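Local coordinates for FERM, ARHGEF and pleckstrin domain-containing protein 2 (Mus musculus, PDB 6D2K) that activates RAC1 as a guanine nucleotide exchange factor, acts in semaphorin and integrin signalling, and is represented here by its FERM domain, at residues R2-L14 and L21-L33. Residues are numbered along the deposited sequence; the frame is centred on the assembly and turned at random. Where two conformers were deposited one is given.
Sequences RMQEKHMRIRVKL and LFDIEPKCDGQVL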
loop_
_atom_site.group_PDB
_atom_site.type_symbol
_atom_site.label_atom_id
_atom_site.label_comp_id
_atom_site.label_asym_id
_atom_site.label_seq_id
_atom_site.Cartn_x
_atom_site.Cartn_y
_atom_site.Cartn_z
ATOM N N ARG A 2 23.018 -32.836 -1.986
ATOM C CA ARG A 2 22.442 -31.651 -2.602
ATOM C C ARG A 2 23.521 -30.859 -3.333
ATOM O O ARG A 2 24.624 -30.691 -2.805
ATOM C CB ARG A 2 21.845 -30.766 -1.512
ATOM C CG ARG A 2 20.639 -31.352 -0.803
ATOM C CD ARG A 2 19.541 -30.313 -0.776
ATOM N NE ARG A 2 19.596 -29.499 -1.987
ATOM C CZ ARG A 2 19.495 -29.990 -3.219
ATOM N NH1 ARG A 2 19.567 -29.181 -4.261
ATOM N NH2 ARG A 2 19.329 -31.296 -3.413
ATOM N N MET A 3 23.218 -30.372 -4.536
ATOM C CA MET A 3 24.130 -29.445 -5.210
ATOM C C MET A 3 23.646 -27.995 -5.083
ATOM O O MET A 3 24.183 -27.090 -5.727
ATOM C CB MET A 3 24.336 -29.828 -6.681
ATOM C CG MET A 3 25.480 -29.077 -7.372
ATOM S SD MET A 3 27.132 -29.652 -6.904
ATOM C CE MET A 3 27.087 -31.314 -7.578
ATOM N N GLN A 4 22.628 -27.776 -4.250
ATOM C CA GLN A 4 22.223 -26.416 -3.898
ATOM C C GLN A 4 22.358 -26.212 -2.404
ATOM O O GLN A 4 22.374 -27.174 -1.645
ATOM C CB GLN A 4 20.765 -26.146 -4.253
ATOM C CG GLN A 4 20.288 -26.693 -5.566
ATOM C CD GLN A 4 18.829 -26.382 -5.782
ATOM O OE1 GLN A 4 17.947 -27.184 -5.446
ATOM N NE2 GLN A 4 18.556 -25.205 -6.328
ATOM N N GLU A 5 22.423 -24.956 -1.982
ATOM C CA GLU A 5 22.374 -24.647 -0.560
ATOM C C GLU A 5 21.002 -25.015 0.005
ATOM O O GLU A 5 20.004 -25.039 -0.723
ATOM C CB GLU A 5 22.647 -23.160 -0.329
ATOM C CG GLU A 5 23.895 -22.638 -1.041
ATOM C CD GLU A 5 25.187 -23.082 -0.379
ATOM O OE1 GLU A 5 26.255 -22.905 -1.000
ATOM O OE2 GLU A 5 25.135 -23.607 0.758
ATOM N N LYS A 6 20.953 -25.306 1.302
ATOM C CA LYS A 6 19.687 -25.570 1.971
ATOM C C LYS A 6 18.782 -24.357 1.772
ATOM O O LYS A 6 19.233 -23.215 1.868
ATOM C CB LYS A 6 19.910 -25.822 3.461
ATOM C CG LYS A 6 18.704 -26.407 4.190
ATOM C CD LYS A 6 18.949 -26.458 5.692
ATOM C CE LYS A 6 19.475 -25.115 6.196
ATOM N NZ LYS A 6 19.487 -25.024 7.685
ATOM N N HIS A 7 17.512 -24.606 1.471
ATOM C CA HIS A 7 16.577 -23.517 1.203
ATOM C C HIS A 7 15.850 -23.112 2.478
ATOM O O HIS A 7 15.619 -23.944 3.356
ATOM C CB HIS A 7 15.548 -23.936 0.148
ATOM C CG HIS A 7 16.085 -24.004 -1.251
ATOM N ND1 HIS A 7 17.312 -24.554 -1.556
ATOM C CD2 HIS A 7 15.542 -23.615 -2.429
ATOM C CE1 HIS A 7 17.507 -24.488 -2.862
ATOM N NE2 HIS A 7 16.445 -23.930 -3.417
ATOM N N MET A 8 15.481 -21.835 2.575
ATOM C CA MET A 8 14.592 -21.382 3.640
ATOM C C MET A 8 13.144 -21.408 3.149
ATOM O O MET A 8 12.878 -21.190 1.966
ATOM C CB MET A 8 14.979 -19.980 4.130
ATOM C CG MET A 8 15.003 -18.906 3.053
ATOM S SD MET A 8 15.609 -17.302 3.659
ATOM C CE MET A 8 14.383 -16.907 4.913
ATOM N N ARG A 9 12.221 -21.693 4.065
ATOM C CA ARG A 9 10.796 -21.752 3.755
ATOM C C ARG A 9 10.213 -20.387 4.048
ATOM O O ARG A 9 10.311 -19.893 5.165
ATOM C CB ARG A 9 10.102 -22.793 4.635
ATOM C CG ARG A 9 8.595 -22.909 4.412
ATOM C CD ARG A 9 8.299 -23.379 3.002
ATOM N NE ARG A 9 7.557 -24.639 2.962
ATOM C CZ ARG A 9 8.113 -25.846 2.992
ATOM N NH1 ARG A 9 9.429 -25.977 3.079
ATOM N NH2 ARG A 9 7.346 -26.930 2.940
ATOM N N ILE A 10 9.628 -19.759 3.038
ATOM C CA ILE A 10 9.067 -18.440 3.230
ATOM C C ILE A 10 7.558 -18.495 3.012
ATOM O O ILE A 10 7.106 -19.003 2.000
ATOM C CB ILE A 10 9.716 -17.434 2.264
ATOM C CG1 ILE A 10 11.225 -17.379 2.534
ATOM C CG2 ILE A 10 9.097 -16.056 2.424
ATOM C CD1 ILE A 10 11.986 -16.435 1.648
ATOM N N ARG A 11 6.785 -18.006 3.980
ATOM C CA ARG A 11 5.337 -17.936 3.823
ATOM C C ARG A 11 4.961 -16.604 3.187
ATOM O O ARG A 11 5.355 -15.545 3.680
ATOM C CB ARG A 11 4.647 -18.088 5.178
ATOM C CG ARG A 11 4.891 -19.442 5.845
ATOM C CD ARG A 11 4.240 -19.540 7.224
ATOM N NE ARG A 11 2.782 -19.444 7.172
ATOM C CZ ARG A 11 1.981 -20.416 6.742
ATOM N NH1 ARG A 11 2.494 -21.563 6.309
ATOM N NH2 ARG A 11 0.664 -20.242 6.738
ATOM N N VAL A 12 4.215 -16.656 2.088
ATOM C CA VAL A 12 3.782 -15.419 1.442
ATOM C C VAL A 12 2.279 -15.285 1.557
ATOM O O VAL A 12 1.539 -16.094 1.006
ATOM C CB VAL A 12 4.234 -15.328 -0.026
ATOM C CG1 VAL A 12 3.641 -14.072 -0.688
ATOM C CG2 VAL A 12 5.754 -15.283 -0.092
ATOM N N LYS A 13 1.836 -14.285 2.313
ATOM C CA LYS A 13 0.411 -14.031 2.473
ATOM C C LYS A 13 -0.057 -13.209 1.286
ATOM O O LYS A 13 0.432 -12.115 1.061
ATOM C CB LYS A 13 0.133 -13.301 3.787
ATOM C CG LYS A 13 -1.355 -13.116 4.084
ATOM C CD LYS A 13 -1.577 -12.465 5.448
ATOM C CE LYS A 13 -3.047 -12.531 5.862
ATOM N NZ LYS A 13 -3.515 -13.937 6.040
ATOM N N LEU A 14 -1.005 -13.753 0.527
ATOM C CA LEU A 14 -1.473 -13.124 -0.705
ATOM C C LEU A 14 -2.600 -12.154 -0.389
ATOM O O LEU A 14 -3.030 -12.065 0.751
ATOM C CB LEU A 14 -1.914 -14.205 -1.695
ATOM C CG LEU A 14 -0.778 -15.169 -2.072
ATOM C CD1 LEU A 14 -1.273 -16.326 -2.912
ATOM C CD2 LEU A 14 0.344 -14.425 -2.789
ATOM N N LEU A 21 3.613 -21.157 0.088
ATOM C CA LEU A 21 4.948 -21.417 0.626
ATOM C C LEU A 21 5.977 -21.442 -0.494
ATOM O O LEU A 21 5.755 -22.065 -1.541
ATOM C CB LEU A 21 4.951 -22.756 1.377
ATOM C CG LEU A 21 3.858 -22.900 2.440
ATOM C CD1 LEU A 21 3.782 -24.336 2.938
ATOM C CD2 LEU A 21 4.080 -21.947 3.606
ATOM N N PHE A 22 7.092 -20.744 -0.291
ATOM C CA PHE A 22 8.154 -20.685 -1.294
ATOM C C PHE A 22 9.476 -21.061 -0.655
ATOM O O PHE A 22 9.858 -20.491 0.360
ATOM C CB PHE A 22 8.265 -19.286 -1.901
ATOM C CG PHE A 22 7.038 -18.858 -2.653
ATOM C CD1 PHE A 22 6.995 -18.928 -4.029
ATOM C CD2 PHE A 22 5.933 -18.387 -1.975
ATOM C CE1 PHE A 22 5.860 -18.531 -4.724
ATOM C CE2 PHE A 22 4.801 -18.000 -2.653
ATOM C CZ PHE A 22 4.759 -18.072 -4.030
ATOM N N ASP A 23 10.166 -22.022 -1.255
ATOM C CA ASP A 23 11.469 -22.438 -0.754
ATOM C C ASP A 23 12.561 -21.796 -1.591
ATOM O O ASP A 23 12.566 -21.897 -2.814
ATOM C CB ASP A 23 11.576 -23.963 -0.781
ATOM C CG ASP A 23 10.617 -24.622 0.181
ATOM O OD1 ASP A 23 10.573 -24.198 1.356
ATOM O OD2 ASP A 23 9.906 -25.562 -0.230
ATOM N N ILE A 24 13.484 -21.108 -0.931
ATOM C CA ILE A 24 14.491 -20.354 -1.658
ATOM C C ILE A 24 15.811 -20.364 -0.907
ATOM O O ILE A 24 15.833 -20.444 0.321
ATOM C CB ILE A 24 14.030 -18.907 -1.869
ATOM C CG1 ILE A 24 14.912 -18.190 -2.890
ATOM C CG2 ILE A 24 14.010 -18.163 -0.549
ATOM C CD1 ILE A 24 14.281 -16.939 -3.447
ATOM N N GLU A 25 16.910 -20.288 -1.651
ATOM C CA GLU A 25 18.228 -20.177 -1.035
ATOM C C GLU A 25 18.375 -18.802 -0.421
ATOM O O GLU A 25 18.183 -17.794 -1.096
ATOM C CB GLU A 25 19.332 -20.422 -2.058
ATOM C CG GLU A 25 19.351 -21.839 -2.587
ATOM C CD GLU A 25 20.370 -22.038 -3.687
ATOM O OE1 GLU A 25 20.149 -21.520 -4.803
ATOM O OE2 GLU A 25 21.389 -22.714 -3.432
ATOM N N PRO A 26 18.706 -18.760 0.874
ATOM C CA PRO A 26 18.767 -17.496 1.614
ATOM C C PRO A 26 19.642 -16.455 0.927
ATOM O O PRO A 26 19.365 -15.266 1.052
ATOM C CB PRO A 26 19.363 -17.906 2.960
ATOM C CG PRO A 26 19.002 -19.350 3.109
ATOM C CD PRO A 26 18.997 -19.927 1.727
ATOM N N LYS A 27 20.666 -16.894 0.198
ATOM C CA LYS A 27 21.610 -15.971 -0.426
ATOM C C LYS A 27 21.073 -15.316 -1.694
ATOM O O LYS A 27 21.653 -14.352 -2.185
ATOM C CB LYS A 27 22.912 -16.693 -0.762
ATOM C CG LYS A 27 22.755 -17.696 -1.894
ATOM C CD LYS A 27 24.051 -18.437 -2.175
ATOM C CE LYS A 27 23.833 -19.489 -3.243
ATOM N NZ LYS A 27 22.694 -20.371 -2.865
ATOM N N CYS A 28 19.984 -15.853 -2.234
ATOM C CA CYS A 28 19.376 -15.288 -3.436
ATOM C C CYS A 28 18.906 -13.853 -3.215
ATOM O O CYS A 28 18.437 -13.507 -2.132
ATOM C CB CYS A 28 18.190 -16.142 -3.900
ATOM S SG CYS A 28 18.637 -17.770 -4.546
ATOM N N ASP A 29 19.032 -13.029 -4.249
ATOM C CA ASP A 29 18.493 -11.674 -4.218
ATOM C C ASP A 29 16.977 -11.735 -4.120
ATOM O O ASP A 29 16.370 -12.698 -4.561
ATOM C CB ASP A 29 18.880 -10.913 -5.483
ATOM C CG ASP A 29 20.296 -10.374 -5.434
ATOM O OD1 ASP A 29 20.772 -9.884 -6.479
ATOM O OD2 ASP A 29 20.930 -10.431 -4.358
ATOM N N GLY A 30 16.367 -10.695 -3.563
ATOM C CA GLY A 30 14.915 -10.639 -3.449
ATOM C C GLY A 30 14.155 -10.915 -4.742
ATOM O O GLY A 30 13.077 -11.510 -4.726
ATOM N N GLN A 31 14.717 -10.495 -5.868
ATOM C CA GLN A 31 14.057 -10.691 -7.159
ATOM C C GLN A 31 13.674 -12.147 -7.424
ATOM O O GLN A 31 12.637 -12.423 -8.025
ATOM C CB GLN A 31 14.943 -10.173 -8.293
ATOM C CG GLN A 31 14.233 -10.122 -9.631
ATOM C CD GLN A 31 12.965 -9.287 -9.579
ATOM O OE1 GLN A 31 13.020 -8.076 -9.351
ATOM N NE2 GLN A 31 11.819 -9.927 -9.793
ATOM N N VAL A 32 14.509 -13.084 -6.987
ATOM C CA VAL A 32 14.211 -14.503 -7.171
ATOM C C VAL A 32 12.858 -14.898 -6.559
ATOM O O VAL A 32 12.067 -15.627 -7.172
ATOM C CB VAL A 32 15.347 -15.391 -6.607
ATOM C CG1 VAL A 32 15.045 -16.856 -6.841
ATOM C CG2 VAL A 32 16.674 -14.996 -7.245
ATOM N N LEU A 33 12.584 -14.397 -5.356
ATOM C CA LEU A 33 11.326 -14.670 -4.679
ATOM C C LEU A 33 10.191 -13.903 -5.345
ATOM O O LEU A 33 9.111 -14.448 -5.552
ATOM C CB LEU A 33 11.411 -14.291 -3.197
ATOM C CG LEU A 33 10.098 -14.419 -2.416
ATOM C CD1 LEU A 33 9.514 -15.837 -2.476
ATOM C CD2 LEU A 33 10.295 -13.967 -0.963
#
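Met8 and Ile24, and two residues further along Ile10 and Phe22, are the hydrogen-bonded pairs of an antiparallel hairpin, each joined by two backbone bonds; the shortest runs from Met8 N to Ile24 O at 2.7 Å. Ahead of strand 8-13, Glu25 OE2 takes the backbone N-H of Glu5 on its anti side at 2.9 Å, while Lys27 NZ reaches the same oxygen from above the carboxylate plane in a 2.7 Å salt bridge. With CG anti to its carbonyl carbon (chi1 -66°), Glu25 lays that CG over one face of the His7 ring, 3.6 Å from the centroid, in a CH-pi contact; His7 ND1 in turn donates to Glu5 O. Replacing His7 with an alanine would probably uncover the Glu25 methylene and leave Glu5 O without this donor, so that Glu5 is held less firmly. On the face carrying Arg9, Arg11, Leu21 and Asp23, Arg9 NH1 meets Asp23 OD1 in a salt bridge of weak hydrogen-bond geometry, the guanidinium and carboxylate planes 77° apart, and Leu21 sets its CB near Arg9 NE and its CD2 near Arg11 NH1. The face carrying Met8, Ile10, Phe22 and Ile24 is apolar. Ile10 CD1 presses on Ile24 CG2 at a tight 3.5 Å, Met8 SD lies against Pro26, and Val12 CG2 reaches the Phe22 ring at CD2. This is the first hairpin of the ubiquitin-like lobe of the FERM domain: strand 8-13 runs parallel to strand 79-85 on its other side, Leu33 CD2 of helix 30-41 packs against Ile10 CD1, and Ile69 of helix 69-73 touches Ile10 and Ile24.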